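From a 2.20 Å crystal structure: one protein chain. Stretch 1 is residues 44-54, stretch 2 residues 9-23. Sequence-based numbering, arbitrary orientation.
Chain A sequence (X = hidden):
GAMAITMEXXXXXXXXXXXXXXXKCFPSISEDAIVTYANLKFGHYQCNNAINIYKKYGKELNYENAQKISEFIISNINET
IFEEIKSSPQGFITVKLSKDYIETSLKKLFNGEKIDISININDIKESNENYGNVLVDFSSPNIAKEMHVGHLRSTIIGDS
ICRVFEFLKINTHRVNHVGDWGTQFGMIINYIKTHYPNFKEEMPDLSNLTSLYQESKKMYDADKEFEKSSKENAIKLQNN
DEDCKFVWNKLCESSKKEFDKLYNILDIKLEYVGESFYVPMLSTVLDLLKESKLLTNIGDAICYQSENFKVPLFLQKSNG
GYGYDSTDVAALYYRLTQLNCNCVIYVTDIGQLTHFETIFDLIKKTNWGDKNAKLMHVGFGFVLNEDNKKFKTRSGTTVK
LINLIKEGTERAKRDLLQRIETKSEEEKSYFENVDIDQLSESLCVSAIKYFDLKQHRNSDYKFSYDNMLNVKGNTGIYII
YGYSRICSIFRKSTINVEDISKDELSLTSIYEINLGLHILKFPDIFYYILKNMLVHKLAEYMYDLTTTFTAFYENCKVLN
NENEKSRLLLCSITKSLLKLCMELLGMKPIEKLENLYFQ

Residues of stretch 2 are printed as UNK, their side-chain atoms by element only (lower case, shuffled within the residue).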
# COMPACT_ATOMS: atom_id res chain seq x y z
N HIS A 44 -6.34 -24.63 9.61
CA HIS A 44 -5.85 -23.65 8.65
C HIS A 44 -6.85 -22.51 8.50
O HIS A 44 -6.51 -21.33 8.69
CB HIS A 44 -5.58 -24.33 7.30
CG HIS A 44 -4.51 -25.37 7.36
ND1 HIS A 44 -4.28 -26.26 6.33
CD2 HIS A 44 -3.59 -25.67 8.32
CE1 HIS A 44 -3.27 -27.05 6.65
NE2 HIS A 44 -2.84 -26.71 7.85
N TYR A 45 -8.08 -22.85 8.15
CA TYR A 45 -9.13 -21.84 8.04
C TYR A 45 -10.27 -22.21 8.97
O TYR A 45 -10.32 -23.31 9.51
CB TYR A 45 -9.64 -21.72 6.59
CG TYR A 45 -8.68 -21.01 5.65
CD1 TYR A 45 -7.60 -21.69 5.11
CD2 TYR A 45 -8.86 -19.67 5.29
CE1 TYR A 45 -6.71 -21.07 4.26
CE2 TYR A 45 -7.98 -19.03 4.42
CZ TYR A 45 -6.90 -19.75 3.91
OH TYR A 45 -6.01 -19.18 3.06
N GLN A 46 -11.21 -21.28 9.13
CA GLN A 46 -12.26 -21.39 10.10
C GLN A 46 -13.48 -20.57 9.70
O GLN A 46 -13.35 -19.50 9.11
CB GLN A 46 -11.74 -20.92 11.45
CG GLN A 46 -12.78 -20.58 12.47
CD GLN A 46 -12.14 -20.33 13.81
OE1 GLN A 46 -11.03 -20.81 14.05
NE2 GLN A 46 -12.80 -19.55 14.66
N CYS A 47 -14.67 -21.07 10.01
CA CYS A 47 -15.91 -20.37 9.72
C CYS A 47 -16.80 -20.39 10.95
O CYS A 47 -17.00 -21.44 11.57
CB CYS A 47 -16.63 -21.00 8.53
SG CYS A 47 -18.32 -20.38 8.31
N ASN A 48 -17.32 -19.22 11.31
CA ASN A 48 -18.00 -19.04 12.58
C ASN A 48 -19.51 -18.89 12.48
O ASN A 48 -20.19 -18.68 13.50
CB ASN A 48 -17.41 -17.82 13.31
CG ASN A 48 -16.15 -18.17 14.08
OD1 ASN A 48 -15.17 -18.65 13.52
ND2 ASN A 48 -16.18 -17.96 15.39
N ASN A 49 -20.05 -19.06 11.27
CA ASN A 49 -21.45 -18.69 11.00
C ASN A 49 -22.48 -19.49 11.77
O ASN A 49 -23.58 -18.99 12.02
CB ASN A 49 -21.74 -18.77 9.51
CG ASN A 49 -21.15 -17.61 8.74
OD1 ASN A 49 -19.97 -17.63 8.40
ND2 ASN A 49 -21.94 -16.58 8.49
N ALA A 50 -22.13 -20.70 12.18
CA ALA A 50 -23.05 -21.51 12.97
C ALA A 50 -23.44 -20.80 14.26
O ALA A 50 -24.55 -20.94 14.74
CB ALA A 50 -22.45 -22.89 13.28
N ILE A 51 -22.50 -20.03 14.81
CA ILE A 51 -22.74 -19.37 16.09
C ILE A 51 -23.81 -18.29 15.91
O ILE A 51 -24.79 -18.23 16.66
CB ILE A 51 -21.43 -18.81 16.66
CG1 ILE A 51 -20.48 -19.98 16.95
CG2 ILE A 51 -21.69 -17.98 17.93
CD1 ILE A 51 -19.08 -19.58 17.36
N ASN A 52 -23.67 -17.50 14.86
CA ASN A 52 -24.68 -16.48 14.57
C ASN A 52 -26.03 -17.06 14.14
O ASN A 52 -27.09 -16.54 14.52
CB ASN A 52 -24.14 -15.53 13.50
CG ASN A 52 -23.15 -14.53 14.08
OD1 ASN A 52 -22.85 -14.56 15.29
ND2 ASN A 52 -22.64 -13.63 13.24
N ILE A 53 -26.01 -18.17 13.40
CA ILE A 53 -27.25 -18.81 13.01
C ILE A 53 -27.96 -19.35 14.25
O ILE A 53 -29.19 -19.27 14.35
CB ILE A 53 -27.02 -19.95 12.00
CG1 ILE A 53 -26.48 -19.36 10.69
CG2 ILE A 53 -28.32 -20.69 11.72
CD1 ILE A 53 -26.07 -20.40 9.67
N TYR A 54 -27.19 -19.87 15.20
CA TYR A 54 -27.77 -20.40 16.44
C TYR A 54 -28.34 -19.27 17.28
O TYR A 54 -29.39 -19.40 17.88
CB TYR A 54 -26.74 -21.18 17.26
CG TYR A 54 -27.29 -21.74 18.57
CD1 TYR A 54 -28.25 -22.74 18.57
CD2 TYR A 54 -26.84 -21.27 19.79
CE1 TYR A 54 -28.75 -23.25 19.75
CE2 TYR A 54 -27.33 -21.77 20.98
CZ TYR A 54 -28.29 -22.76 20.96
OH TYR A 54 -28.78 -23.27 22.14
N UNK A 9 -7.53 -17.77 -5.05
CA UNK A 9 -7.72 -17.09 -3.78
C UNK A 9 -8.43 -18.03 -2.81
O UNK A 9 -9.64 -18.22 -2.89
s UNK A 9 -8.82 -14.94 -2.33
c UNK A 9 -8.51 -15.78 -3.93
N UNK A 10 -7.67 -18.59 -1.87
CA UNK A 10 -8.20 -19.67 -1.03
C UNK A 10 -9.30 -19.21 -0.06
O UNK A 10 -10.31 -19.90 0.11
c UNK A 10 -7.61 -21.29 0.81
c UNK A 10 -4.92 -21.72 -0.53
c UNK A 10 -6.12 -21.07 -1.21
c UNK A 10 -7.06 -20.34 -0.24
N UNK A 11 -9.13 -18.05 0.57
CA UNK A 11 -10.18 -17.53 1.46
C UNK A 11 -11.55 -17.46 0.74
O UNK A 11 -12.57 -17.78 1.35
c UNK A 11 -9.82 -16.13 2.03
o UNK A 11 -8.73 -16.25 2.94
c UNK A 11 -11.00 -15.53 2.77
N UNK A 12 -11.55 -17.07 -0.54
CA UNK A 12 -12.79 -16.91 -1.30
C UNK A 12 -13.34 -18.25 -1.72
O UNK A 12 -14.56 -18.46 -1.74
c UNK A 12 -12.73 -14.55 -2.36
c UNK A 12 -12.58 -16.05 -2.56
n UNK A 12 -14.94 -12.76 -3.84
c UNK A 12 -14.06 -13.82 -4.40
c UNK A 12 -12.70 -13.81 -3.72
N UNK A 13 -12.43 -19.16 -2.05
CA UNK A 13 -12.78 -20.54 -2.38
C UNK A 13 -13.54 -21.22 -1.22
O UNK A 13 -14.65 -21.77 -1.37
c UNK A 13 -10.48 -23.47 -3.55
c UNK A 13 -10.81 -24.74 -4.32
c UNK A 13 -11.51 -21.32 -2.72
n UNK A 13 -9.61 -25.43 -4.86
c UNK A 13 -11.77 -22.74 -3.19
N UNK A 14 -12.93 -21.15 -0.04
CA UNK A 14 -13.49 -21.75 1.16
C UNK A 14 -14.78 -21.04 1.59
O UNK A 14 -15.78 -21.70 1.99
c UNK A 14 -10.31 -22.85 3.15
c UNK A 14 -11.35 -22.73 2.01
c UNK A 14 -12.48 -21.73 2.30
c UNK A 14 -13.16 -22.02 3.61
N UNK A 15 -14.77 -19.71 1.49
CA UNK A 15 -15.97 -18.92 1.78
C UNK A 15 -17.13 -19.41 0.94
O UNK A 15 -18.23 -19.61 1.45
c UNK A 15 -16.92 -16.56 1.97
c UNK A 15 -15.74 -17.41 1.53
c UNK A 15 -16.82 -15.11 1.48
c UNK A 15 -18.19 -14.43 1.51
n UNK A 15 -19.25 -15.24 0.81
N UNK A 16 -16.87 -19.61 -0.35
CA UNK A 16 -17.90 -20.13 -1.25
C UNK A 16 -18.38 -21.54 -0.83
O UNK A 16 -19.59 -21.80 -0.76
o UNK A 16 -17.15 -18.85 -3.15
c UNK A 16 -17.41 -20.18 -2.70
c UNK A 16 -18.47 -20.83 -3.61
N UNK A 17 -17.44 -22.44 -0.55
CA UNK A 17 -17.84 -23.78 -0.08
C UNK A 17 -18.80 -23.73 1.15
O UNK A 17 -19.89 -24.36 1.17
c UNK A 17 -14.49 -25.52 -0.91
c UNK A 17 -16.59 -24.63 0.23
c UNK A 17 -15.87 -24.96 -1.09
c UNK A 17 -16.93 -25.91 1.07
N UNK A 18 -18.44 -22.91 2.13
CA UNK A 18 -19.31 -22.77 3.31
C UNK A 18 -20.65 -22.10 2.99
O UNK A 18 -21.69 -22.52 3.51
c UNK A 18 -16.35 -23.05 4.86
c UNK A 18 -17.68 -22.86 5.23
c UNK A 18 -18.59 -22.00 4.41
c UNK A 18 -18.17 -23.52 6.36
c UNK A 18 -17.33 -24.33 7.12
c UNK A 18 -16.00 -24.50 6.74
c UNK A 18 -15.51 -23.87 5.61
N UNK A 19 -20.62 -21.07 2.15
CA UNK A 19 -21.83 -20.38 1.72
C UNK A 19 -22.81 -21.35 1.09
O UNK A 19 -24.02 -21.34 1.40
o UNK A 19 -22.51 -16.74 2.12
n UNK A 19 -24.42 -17.90 1.97
c UNK A 19 -23.20 -17.59 1.56
c UNK A 19 -22.67 -18.35 0.36
c UNK A 19 -21.49 -19.25 0.71
N UNK A 20 -22.31 -22.21 0.21
CA UNK A 20 -23.19 -23.18 -0.43
C UNK A 20 -23.74 -24.16 0.61
O UNK A 20 -24.94 -24.49 0.59
o UNK A 20 -22.43 -21.86 -2.79
c UNK A 20 -22.49 -23.95 -1.56
c UNK A 20 -22.04 -23.03 -2.72
n UNK A 20 -21.25 -23.57 -3.64
N UNK A 21 -22.89 -24.62 1.53
CA UNK A 21 -23.43 -25.55 2.55
C UNK A 21 -24.51 -24.90 3.43
O UNK A 21 -25.52 -25.52 3.74
o UNK A 21 -22.91 -27.03 4.35
c UNK A 21 -22.34 -26.10 3.45
N UNK A 22 -24.29 -23.66 3.82
CA UNK A 22 -25.24 -22.90 4.63
C UNK A 22 -26.56 -22.75 3.89
O UNK A 22 -27.62 -23.01 4.46
c UNK A 22 -24.68 -21.50 4.99
c UNK A 22 -25.81 -20.58 5.46
c UNK A 22 -23.60 -21.60 6.08
c UNK A 22 -22.78 -20.32 6.24
N UNK A 23 -26.48 -22.34 2.63
CA UNK A 23 -27.67 -22.20 1.79
C UNK A 23 -28.45 -23.51 1.68
O UNK A 23 -29.68 -23.52 1.75
c UNK A 23 -28.24 -20.66 -0.11
c UNK A 23 -28.27 -19.45 0.81
n UNK A 23 -29.46 -18.97 1.13
c UNK A 23 -27.30 -21.71 0.40
o UNK A 23 -27.22 -18.97 1.24

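Position 9 carries one carbon followed by a sulfur, 1.8 Å beyond CB, and touches nothing on stretch 1; a lone terminal sulfur makes it Cys-9, the N-cap of the helix. Position 10 has four carbons, forked at the first with one arm two carbons long; the short arm lies 3.5 Å from Tyr-45 OH, oblique to the ring. This is Ile-10, and the touching atom is CG2.

At position 11 one carbon carries an oxygen and a carbon. The oxygen approaches Tyr-45 CE2 to 3.2 Å, at the ring edge and near the ring plane. The pattern defines Thr-11, whose OG1 is hydrogen-bonded elsewhere in the structure. Positions 12 and 13 each show four carbons in a row ending in nitrogen, both out of reach of stretch 1, hence Lys-12 and Lys-13.

Position 14 again has four carbons, forked at the first. The tip of the longer arm lies 3.5 Å from Tyr-45 CG and 3.9 Å from the Tyr-45 ring centroid, 30° off the normal, a CH-pi contact over one face. It is Ile-14, and the tip is CD1.

Position 15, four carbons in line and a terminal nitrogen, has its CA-to-CB bond sideways and makes no contact with stretch 1: Lys-15. Position 16, a carbon bearing one oxygen and one carbon, is Thr-16; its OG1 donates to Lys-12 O at 3.0 Å. Position 17, forked with four carbons and out of reach of stretch 1, is Ile-17.

Position 18 has one carbon and a six-carbon ring without oxygen. Cys-47 CB stands 3.7 Å from the nearest ring carbon and 14° off the ring normal, almost directly over the face, while Cys-47 SG lies obliquely, 4.3 Å from the ring centroid. This is Phe-18, the nearest carbon being CD1.

Position 19 has three carbons, the third carrying oxygen and nitrogen; position 20 is one carbon shorter; position 21 has a single carbon and oxygen. None contacts stretch 1. They are Gln-19, Asn-20 and Ser-21. Position 22 is another forked four-carbon chain, its long-arm tip 3.8 Å from Asn-49 CB and its short arm 4.2 Å from Ile-53 CD1: Ile-22, through CD1 and CG2. Position 23, built like 19, is Gln-23; Gln-19 NE2 donates a weak hydrogen bond to Gln-23 OE1, 3.1 Å.

The contact works by apolar packing, with no hydrogen bond across the stretches. Strand 45-47 and the helix run at 34°, 9.8 Å apart at closest approach. Alternation points Tyr-45 and Cys-47 toward the helix and Gln-46 away, while helical spacing presents 10, 14, 18 and 22 along one side. The two stretches bury 390 Å² between them, both sides summed.

Stretch 2, residues 9-23: CITKKIKTIFQNSIQ
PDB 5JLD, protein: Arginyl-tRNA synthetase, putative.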